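Local coordinates for protein 2,5-dihydroxypyridine 5,6-dioxygenase (Pseudomonas putida KT2440, PDB 7CUP) that catalyses the iron(II)-dependent, dioxygen-consuming ring cleavage of 2,5-dihydroxypyridine to N-formylmaleamate in the aerobic breakdown of nicotinate, at residues A86-L91 with S106-Q111. Sequence-based numbering, arbitrary orientation.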
loop_
_atom_site.group_PDB
_atom_site.type_symbol
_atom_site.label_atom_id
_atom_site.label_comp_id
_atom_site.label_asym_id
_atom_site.label_seq_id
_atom_site.Cartn_x
_atom_site.Cartn_y
_atom_site.Cartn_z
ATOM N N ALA A 86 -4.390 13.512 -27.725
ATOM C CA ALA A 86 -3.001 13.359 -27.243
ATOM C C ALA A 86 -2.805 11.904 -26.770
ATOM O O ALA A 86 -1.827 11.226 -27.230
ATOM C CB ALA A 86 -2.712 14.411 -26.185
ATOM N N ALA A 87 -3.689 11.437 -25.889
ATOM C CA ALA A 87 -3.725 10.045 -25.365
ATOM C C ALA A 87 -3.873 9.049 -26.515
ATOM O O ALA A 87 -3.154 8.024 -26.553
ATOM C CB ALA A 87 -4.852 9.901 -24.380
ATOM N N GLN A 88 -4.751 9.342 -27.467
ATOM C CA GLN A 88 -4.905 8.461 -28.643
ATOM C C GLN A 88 -3.536 8.348 -29.329
ATOM O O GLN A 88 -3.139 7.191 -29.682
ATOM C CB GLN A 88 -6.025 8.987 -29.535
ATOM C CG GLN A 88 -6.321 8.082 -30.713
ATOM C CD GLN A 88 -7.290 8.722 -31.677
ATOM O OE1 GLN A 88 -8.289 9.313 -31.276
ATOM N NE2 GLN A 88 -6.970 8.624 -32.953
ATOM N N ARG A 89 -2.830 9.469 -29.546
ATOM C CA ARG A 89 -1.519 9.451 -30.267
ATOM C C ARG A 89 -0.465 8.712 -29.429
ATOM O O ARG A 89 0.506 8.202 -29.993
ATOM C CB ARG A 89 -1.021 10.870 -30.589
ATOM C CG ARG A 89 -1.875 11.654 -31.579
ATOM C CD ARG A 89 -1.486 11.247 -32.972
ATOM N NE ARG A 89 -2.251 11.804 -34.078
ATOM C CZ ARG A 89 -2.084 13.014 -34.595
ATOM N NH1 ARG A 89 -1.244 13.881 -34.065
ATOM N NH2 ARG A 89 -2.802 13.381 -35.630
ATOM N N ALA A 90 -0.594 8.723 -28.104
ATOM C CA ALA A 90 0.369 8.051 -27.204
ATOM C C ALA A 90 0.250 6.542 -27.394
ATOM O O ALA A 90 1.278 5.835 -27.343
ATOM C CB ALA A 90 0.145 8.481 -25.769
ATOM N N LEU A 91 -0.943 6.068 -27.718
ATOM C CA LEU A 91 -1.194 4.634 -28.014
ATOM C C LEU A 91 -0.816 4.321 -29.469
ATOM O O LEU A 91 -0.221 3.262 -29.694
ATOM C CB LEU A 91 -2.664 4.338 -27.731
ATOM C CG LEU A 91 -3.085 4.569 -26.281
ATOM C CD1 LEU A 91 -4.570 4.329 -26.111
ATOM C CD2 LEU A 91 -2.314 3.675 -25.321
ATOM N N SER A 106 -14.762 2.132 -30.504
ATOM C CA SER A 106 -15.110 3.565 -30.639
ATOM C C SER A 106 -14.451 4.120 -31.886
ATOM O O SER A 106 -13.502 3.524 -32.394
ATOM C CB SER A 106 -14.706 4.309 -29.416
ATOM O OG SER A 106 -13.307 4.218 -29.206
ATOM N N PRO A 107 -14.914 5.270 -32.420
ATOM C CA PRO A 107 -14.222 5.894 -33.544
ATOM C C PRO A 107 -12.720 6.054 -33.231
ATOM O O PRO A 107 -11.910 5.835 -34.129
ATOM C CB PRO A 107 -14.936 7.243 -33.775
ATOM C CG PRO A 107 -15.907 7.396 -32.604
ATOM C CD PRO A 107 -16.110 6.014 -32.009
ATOM N N GLU A 108 -12.360 6.360 -31.981
ATOM C CA GLU A 108 -10.954 6.695 -31.610
ATOM C C GLU A 108 -10.089 5.425 -31.618
ATOM O O GLU A 108 -8.960 5.477 -32.134
ATOM C CB GLU A 108 -10.889 7.403 -30.260
ATOM C CG GLU A 108 -11.574 8.766 -30.254
ATOM C CD GLU A 108 -13.090 8.722 -30.148
ATOM O OE1 GLU A 108 -13.648 7.614 -30.113
ATOM O OE2 GLU A 108 -13.692 9.787 -30.072
ATOM N N GLN A 109 -10.602 4.327 -31.084
ATOM C CA GLN A 109 -9.955 2.997 -31.122
ATOM C C GLN A 109 -9.794 2.549 -32.580
ATOM O O GLN A 109 -8.747 1.961 -32.902
ATOM C CB GLN A 109 -10.740 1.959 -30.313
ATOM C CG GLN A 109 -10.216 0.554 -30.542
ATOM C CD GLN A 109 -10.695 -0.509 -29.581
ATOM O OE1 GLN A 109 -10.292 -0.549 -28.412
ATOM N NE2 GLN A 109 -11.492 -1.436 -30.101
ATOM N N GLU A 110 -10.810 2.773 -33.407
ATOM C CA GLU A 110 -10.804 2.437 -34.846
ATOM C C GLU A 110 -9.657 3.179 -35.532
ATOM O O GLU A 110 -8.934 2.556 -36.307
ATOM C CB GLU A 110 -12.156 2.801 -35.461
ATOM C CG GLU A 110 -12.259 2.405 -36.910
ATOM C CD GLU A 110 -12.414 0.911 -37.135
ATOM O OE1 GLU A 110 -12.801 0.543 -38.265
ATOM O OE2 GLU A 110 -12.179 0.115 -36.182
ATOM N N GLN A 111 -9.467 4.454 -35.201
ATOM C CA GLN A 111 -8.366 5.298 -35.737
ATOM C C GLN A 111 -7.009 4.736 -35.288
ATOM O O GLN A 111 -6.096 4.661 -36.133
ATOM C CB GLN A 111 -8.592 6.745 -35.328
ATOM C CG GLN A 111 -9.638 7.436 -36.194
ATOM C CD GLN A 111 -10.126 8.694 -35.524
ATOM O OE1 GLN A 111 -9.390 9.346 -34.787
ATOM N NE2 GLN A 111 -11.382 9.040 -35.751
HETATM O O HOH W 1 -9.550 10.983 -32.840
#
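Gln88 reaches from helix 85-92 to Glu108 and Gln111 on helix 107-114, joining the helices that precede and follow strand 96-99 of a parallel alpha/beta sheet; helix 107-114 is the helix of the beta-alpha-beta crossover from strand 96-99 to strand 118-121. Its long side chain suits the distance between the helices: CG lies anti to the backbone N (chi1 -176°) and the chain runs on extended, carrying the amide across. The direct polar link is a hydrogen bond from Gln88 NE2 to Gln111 OE1, 3.1 Å long and fairly straight at 156°. The acceptor lies near the plane of the Gln88 amide, although the two amide planes are turned 55° apart. Gln88 NE2 also donates to Glu92 OE2, one turn further along its own helix, so this amide nitrogen has two acceptors. A water lies between Gln88 OE1 and Gln111 OE1 and bridges them. Replacing Gln88 by alanine would probably deprive Gln111 OE1 and the Glu92 carboxylate of their amide donor and remove the arm that spans the two helices.

Van der Waals contact comes from Glu108, whose CB and CG lie against Gln88 OE1 while the bend at chi2 turns its carboxylate away; the two side chains cross at about a right angle. Ile112 also touches Gln88. Helix 107-114 starts with Ser106 as N-cap, its OG accepting from Gln109 N at 3.3 Å. Between the two helices, Gln88 OE1 sits 3.4 Å from Glu108 CB.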